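Local atomic coordinates of fatty acid multifunctional protein (atmfp2) (Arabidopsis thaliana, PDB entry 2WTB), a protein that carries out the hydration and NAD-dependent dehydrogenation steps of peroxisomal fatty acid beta-oxidation during seed germination. Residues E414-S428 with R438-F450. Numbering follows the deposited sequence.
Sequences EKYCPQHCILASNTS and RTKSQDRIVGAHF
Arg444 is the large knob of this contact: its side chain, bent at chi3 (-76°), fills the hollow that the turn Pro418-Cys421 and the end of helix 403-416 make beside Leu423. The guanidinium lies sandwiched, the carbonyl oxygen of Gln419 over one face and CD2 of Leu423 centred over the opposite one. Arg444 NH1 donates to Cys421 O (3.2 Å), on a lone pair of that carbonyl, while NH2 gives a hydrogen to a water lying within reach of Glu414 O and Cys417 O. Arg444 thus holds to the turn directly and approaches the helix end through that water and the CG of Glu414.

Next to this plug, Glu414 reaches into the loop ahead of strand 445-450. With CG anti to the backbone N (chi1 180°) and the chain extended, its side chain runs alongside that of Thr439 in the opposite sense, OE2 lying against CB and CG2 of Thr439. OE1 takes two hydrogens from the same face of the carboxylate: Lys440 N on the syn side (2.7 Å, nearly straight at 170°) and Ser441 OG on the anti side (2.8 Å). An alanine here, lacking the carboxylate, would probably leave Lys440 N and Ser441 OG without their shared acceptor and open a gap against Thr439.

Beyond, strands 422-425 and 445-450 pair in parallel through alternating backbone bonds, from Leu423 N to Arg444 O (2.8 Å) through to Ala448 N to Ser425 O. On one face CG1 of Val446 settles between CG2 of Ile422 (3.8 Å) and CB of Ala424, under helix 470-482; on the other, CB of Leu423 meets CG1 of Ile445. Just after strand 422-425, Asn426 OD1 accepts from Phe450 N (3.2 Å), and Ser428 OG bonds His449 NE2 at the ring edge. The two strands, linked by short helix 432-435, form a beta-alpha-beta unit in the Rossmann-type NAD-binding domain of 3-hydroxyacyl-CoA dehydrogenases.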
loop_
_atom_site.group_PDB
_atom_site.type_symbol
_atom_site.label_atom_id
_atom_site.label_comp_id
_atom_site.label_asym_id
_atom_site.label_seq_id
_atom_site.Cartn_x
_atom_site.Cartn_y
_atom_site.Cartn_z
ATOM N N GLU A 414 -28.084 14.108 16.481
ATOM C CA GLU A 414 -29.374 13.827 15.866
ATOM C C GLU A 414 -30.292 15.044 15.929
ATOM O O GLU A 414 -31.182 15.208 15.095
ATOM C CB GLU A 414 -30.037 12.637 16.562
ATOM C CG GLU A 414 -31.393 12.257 16.001
ATOM C CD GLU A 414 -32.090 11.212 16.846
ATOM O OE1 GLU A 414 -32.633 10.245 16.273
ATOM O OE2 GLU A 414 -32.085 11.352 18.087
ATOM N N LYS A 415 -30.064 15.900 16.920
ATOM C CA LYS A 415 -30.904 17.074 17.126
ATOM C C LYS A 415 -30.531 18.235 16.204
ATOM O O LYS A 415 -31.383 18.764 15.490
ATOM C CB LYS A 415 -30.844 17.527 18.586
ATOM C CG LYS A 415 -31.738 18.718 18.898
ATOM C CD LYS A 415 -31.547 19.205 20.325
ATOM C CE LYS A 415 -31.937 18.138 21.335
ATOM N NZ LYS A 415 -31.714 18.600 22.734
ATOM N N TYR A 416 -29.257 18.620 16.219
ATOM C CA TYR A 416 -28.804 19.812 15.502
ATOM C C TYR A 416 -28.379 19.548 14.055
ATOM O O TYR A 416 -28.152 20.486 13.291
ATOM C CB TYR A 416 -27.661 20.493 16.262
ATOM C CG TYR A 416 -28.026 20.917 17.668
ATOM C CD1 TYR A 416 -28.674 22.121 17.905
ATOM C CD2 TYR A 416 -27.719 20.113 18.759
ATOM C CE1 TYR A 416 -29.009 22.514 19.189
ATOM C CE2 TYR A 416 -28.050 20.496 20.044
ATOM C CZ TYR A 416 -28.694 21.697 20.254
ATOM O OH TYR A 416 -29.026 22.082 21.534
ATOM N N CYS A 417 -28.270 18.277 13.682
ATOM C CA CYS A 417 -27.825 17.918 12.338
ATOM C C CYS A 417 -28.983 17.748 11.363
ATOM O O CYS A 417 -30.125 17.541 11.775
ATOM C CB CYS A 417 -26.991 16.634 12.369
ATOM S SG CYS A 417 -25.300 16.851 12.947
ATOM N N PRO A 418 -28.686 17.852 10.059
ATOM C CA PRO A 418 -29.646 17.543 8.993
ATOM C C PRO A 418 -30.007 16.059 9.005
ATOM O O PRO A 418 -29.228 15.245 9.504
ATOM C CB PRO A 418 -28.872 17.885 7.715
ATOM C CG PRO A 418 -27.810 18.841 8.152
ATOM C CD PRO A 418 -27.431 18.411 9.530
ATOM N N GLN A 419 -31.169 15.718 8.456
ATOM C CA GLN A 419 -31.677 14.350 8.516
ATOM C C GLN A 419 -30.845 13.361 7.701
ATOM O O GLN A 419 -30.930 12.151 7.909
ATOM C CB GLN A 419 -33.137 14.306 8.054
ATOM C CG GLN A 419 -34.007 15.400 8.650
ATOM C CD GLN A 419 -33.917 15.463 10.163
ATOM O OE1 GLN A 419 -33.472 14.515 10.810
ATOM N NE2 GLN A 419 -34.344 16.584 10.735
ATOM N N HIS A 420 -30.046 13.883 6.778
ATOM C CA HIS A 420 -29.246 13.051 5.889
ATOM C C HIS A 420 -27.822 12.890 6.408
ATOM O O HIS A 420 -27.067 12.044 5.929
ATOM C CB HIS A 420 -29.202 13.675 4.496
ATOM C CG HIS A 420 -28.443 14.964 4.439
ATOM N ND1 HIS A 420 -29.005 16.176 4.781
ATOM C CD2 HIS A 420 -27.163 15.230 4.086
ATOM C CE1 HIS A 420 -28.106 17.132 4.636
ATOM N NE2 HIS A 420 -26.980 16.585 4.216
ATOM N N CYS A 421 -27.461 13.714 7.387
ATOM C CA CYS A 421 -26.091 13.762 7.892
ATOM C C CYS A 421 -25.632 12.430 8.477
ATOM O O CYS A 421 -26.356 11.795 9.245
ATOM C CB CYS A 421 -25.959 14.865 8.941
ATOM S SG CYS A 421 -24.287 15.113 9.533
ATOM N N ILE A 422 -24.422 12.015 8.111
ATOM C CA ILE A 422 -23.857 10.763 8.606
ATOM C C ILE A 422 -23.354 10.910 10.039
ATOM O O ILE A 422 -22.617 11.844 10.355
ATOM C CB ILE A 422 -22.715 10.264 7.702
ATOM C CG1 ILE A 422 -23.261 9.885 6.325
ATOM C CG2 ILE A 422 -22.009 9.079 8.340
ATOM C CD1 ILE A 422 -22.196 9.535 5.320
ATOM N N LEU A 423 -23.765 9.989 10.905
ATOM C CA LEU A 423 -23.386 10.031 12.312
ATOM C C LEU A 423 -22.275 9.028 12.614
ATOM O O LEU A 423 -22.511 7.977 13.211
ATOM C CB LEU A 423 -24.605 9.770 13.203
ATOM C CG LEU A 423 -25.519 10.964 13.504
ATOM C CD1 LEU A 423 -25.557 11.958 12.350
ATOM C CD2 LEU A 423 -26.925 10.498 13.865
ATOM N N ALA A 424 -21.060 9.369 12.197
ATOM C CA ALA A 424 -19.926 8.465 12.320
ATOM C C ALA A 424 -19.162 8.677 13.624
ATOM O O ALA A 424 -19.107 9.789 14.151
ATOM C CB ALA A 424 -18.996 8.624 11.126
ATOM N N SER A 425 -18.572 7.600 14.133
ATOM C CA SER A 425 -17.783 7.663 15.357
ATOM C C SER A 425 -16.410 7.024 15.187
ATOM O O SER A 425 -16.266 6.000 14.519
ATOM C CB SER A 425 -18.520 6.989 16.514
ATOM O OG SER A 425 -17.645 6.773 17.605
ATOM N N ASN A 426 -15.410 7.642 15.804
ATOM C CA ASN A 426 -14.043 7.143 15.773
ATOM C C ASN A 426 -13.763 6.246 16.981
ATOM O O ASN A 426 -12.613 5.923 17.283
ATOM C CB ASN A 426 -13.065 8.322 15.730
ATOM C CG ASN A 426 -11.614 7.892 15.844
ATOM O OD1 ASN A 426 -11.121 7.102 15.039
ATOM N ND2 ASN A 426 -10.921 8.417 16.847
ATOM N N THR A 427 -14.828 5.839 17.664
ATOM C CA THR A 427 -14.709 4.992 18.846
ATOM C C THR A 427 -13.860 3.758 18.562
ATOM O O THR A 427 -13.793 3.284 17.428
ATOM C CB THR A 427 -16.088 4.544 19.363
ATOM O OG1 THR A 427 -15.923 3.717 20.523
ATOM C CG2 THR A 427 -16.831 3.766 18.287
ATOM N N SER A 428 -13.219 3.237 19.602
ATOM C CA SER A 428 -12.309 2.112 19.444
ATOM C C SER A 428 -12.645 0.963 20.389
ATOM O O SER A 428 -12.338 -0.197 20.104
ATOM C CB SER A 428 -10.866 2.570 19.671
ATOM O OG SER A 428 -9.949 1.537 19.358
ATOM N N ARG A 438 -29.776 6.665 22.527
ATOM C CA ARG A 438 -30.750 7.721 22.788
ATOM C C ARG A 438 -31.338 8.339 21.517
ATOM O O ARG A 438 -32.088 9.313 21.585
ATOM C CB ARG A 438 -30.134 8.818 23.660
ATOM C CG ARG A 438 -29.617 8.341 25.006
ATOM C CD ARG A 438 -29.434 9.511 25.964
ATOM N NE ARG A 438 -28.813 9.103 27.219
ATOM C CZ ARG A 438 -27.551 9.362 27.547
ATOM N NH1 ARG A 438 -26.773 10.037 26.712
ATOM N NH2 ARG A 438 -27.067 8.952 28.712
ATOM N N THR A 439 -31.000 7.776 20.363
ATOM C CA THR A 439 -31.497 8.302 19.097
ATOM C C THR A 439 -32.330 7.270 18.349
ATOM O O THR A 439 -32.462 6.125 18.782
ATOM C CB THR A 439 -30.348 8.755 18.178
ATOM O OG1 THR A 439 -29.731 7.610 17.576
ATOM C CG2 THR A 439 -29.308 9.545 18.964
ATOM N N LYS A 440 -32.895 7.690 17.224
ATOM C CA LYS A 440 -33.606 6.786 16.331
ATOM C C LYS A 440 -32.963 6.846 14.955
ATOM O O LYS A 440 -33.634 6.693 13.935
ATOM C CB LYS A 440 -35.081 7.165 16.238
ATOM C CG LYS A 440 -35.861 6.931 17.519
ATOM C CD LYS A 440 -37.321 7.326 17.360
ATOM C CE LYS A 440 -38.079 7.140 18.661
ATOM N NZ LYS A 440 -37.873 5.774 19.216
ATOM N N SER A 441 -31.653 7.072 14.938
ATOM C CA SER A 441 -30.918 7.232 13.692
ATOM C C SER A 441 -29.921 6.101 13.485
ATOM O O SER A 441 -28.819 6.321 12.982
ATOM C CB SER A 441 -30.187 8.575 13.687
ATOM O OG SER A 441 -31.059 9.630 14.054
ATOM N N GLN A 442 -30.312 4.889 13.867
ATOM C CA GLN A 442 -29.417 3.737 13.789
ATOM C C GLN A 442 -28.916 3.478 12.370
ATOM O O GLN A 442 -27.859 2.882 12.177
ATOM C CB GLN A 442 -30.096 2.482 14.344
ATOM C CG GLN A 442 -30.321 2.506 15.848
ATOM C CD GLN A 442 -31.396 3.489 16.269
ATOM O OE1 GLN A 442 -32.333 3.767 15.518
ATOM N NE2 GLN A 442 -31.271 4.016 17.480
ATOM N N ASP A 443 -29.674 3.929 11.378
ATOM C CA ASP A 443 -29.287 3.725 9.989
ATOM C C ASP A 443 -28.188 4.698 9.570
ATOM O O ASP A 443 -27.491 4.470 8.579
ATOM C CB ASP A 443 -30.495 3.879 9.070
ATOM C CG ASP A 443 -31.031 5.294 9.051
ATOM O OD1 ASP A 443 -31.257 5.861 10.143
ATOM O OD2 ASP A 443 -31.227 5.838 7.943
ATOM N N ARG A 444 -28.037 5.778 10.329
ATOM C CA ARG A 444 -27.073 6.823 10.000
ATOM C C ARG A 444 -25.782 6.694 10.801
ATOM O O ARG A 444 -24.805 7.393 10.529
ATOM C CB ARG A 444 -27.679 8.205 10.253
ATOM C CG ARG A 444 -28.668 8.672 9.205
ATOM C CD ARG A 444 -28.956 10.155 9.368
ATOM N NE ARG A 444 -29.845 10.429 10.493
ATOM C CZ ARG A 444 -29.893 11.588 11.142
ATOM N NH1 ARG A 444 -29.087 12.580 10.790
ATOM N NH2 ARG A 444 -30.738 11.753 12.150
ATOM N N ILE A 445 -25.784 5.813 11.795
ATOM C CA ILE A 445 -24.629 5.660 12.676
ATOM C C ILE A 445 -23.661 4.597 12.166
ATOM O O ILE A 445 -24.031 3.435 11.990
ATOM C CB ILE A 445 -25.058 5.337 14.120
ATOM C CG1 ILE A 445 -25.700 6.567 14.762
ATOM C CG2 ILE A 445 -23.865 4.879 14.941
ATOM C CD1 ILE A 445 -26.408 6.280 16.062
ATOM N N VAL A 446 -22.420 5.012 11.929
ATOM C CA VAL A 446 -21.395 4.128 11.387
ATOM C C VAL A 446 -20.060 4.368 12.088
ATOM O O VAL A 446 -19.877 5.385 12.757
ATOM C CB VAL A 446 -21.231 4.337 9.865
ATOM C CG1 VAL A 446 -20.656 5.715 9.576
ATOM C CG2 VAL A 446 -20.359 3.243 9.257
ATOM N N GLY A 447 -19.134 3.427 11.940
ATOM C CA GLY A 447 -17.829 3.539 12.564
ATOM C C GLY A 447 -16.734 3.939 11.594
ATOM O O GLY A 447 -16.417 3.204 10.660
ATOM N N ALA A 448 -16.158 5.117 11.814
ATOM C CA ALA A 448 -15.019 5.572 11.028
ATOM C C ALA A 448 -13.756 5.478 11.880
ATOM O O ALA A 448 -13.362 6.438 12.542
ATOM C CB ALA A 448 -15.241 6.996 10.543
ATOM N N HIS A 449 -13.132 4.305 11.866
ATOM C CA HIS A 449 -12.024 4.024 12.766
ATOM C C HIS A 449 -10.675 4.332 12.131
ATOM O O HIS A 449 -10.289 3.712 11.141
ATOM C CB HIS A 449 -12.072 2.566 13.227
ATOM C CG HIS A 449 -11.138 2.261 14.354
ATOM N ND1 HIS A 449 -10.044 1.435 14.211
ATOM C CD2 HIS A 449 -11.130 2.677 15.642
ATOM C CE1 HIS A 449 -9.406 1.350 15.365
ATOM N NE2 HIS A 449 -10.043 2.096 16.250
ATOM N N PHE A 450 -9.967 5.297 12.708
ATOM C CA PHE A 450 -8.650 5.687 12.217
ATOM C C PHE A 450 -7.555 5.194 13.153
ATOM O O PHE A 450 -7.808 4.879 14.316
ATOM C CB PHE A 450 -8.546 7.207 12.084
ATOM C CG PHE A 450 -9.400 7.787 10.994
ATOM C CD1 PHE A 450 -10.755 8.003 11.195
ATOM C CD2 PHE A 450 -8.843 8.137 9.775
ATOM C CE1 PHE A 450 -11.540 8.547 10.196
ATOM C CE2 PHE A 450 -9.624 8.682 8.772
ATOM C CZ PHE A 450 -10.974 8.887 8.983
HETATM O O HOH W 1 -30.220 14.577 12.788
#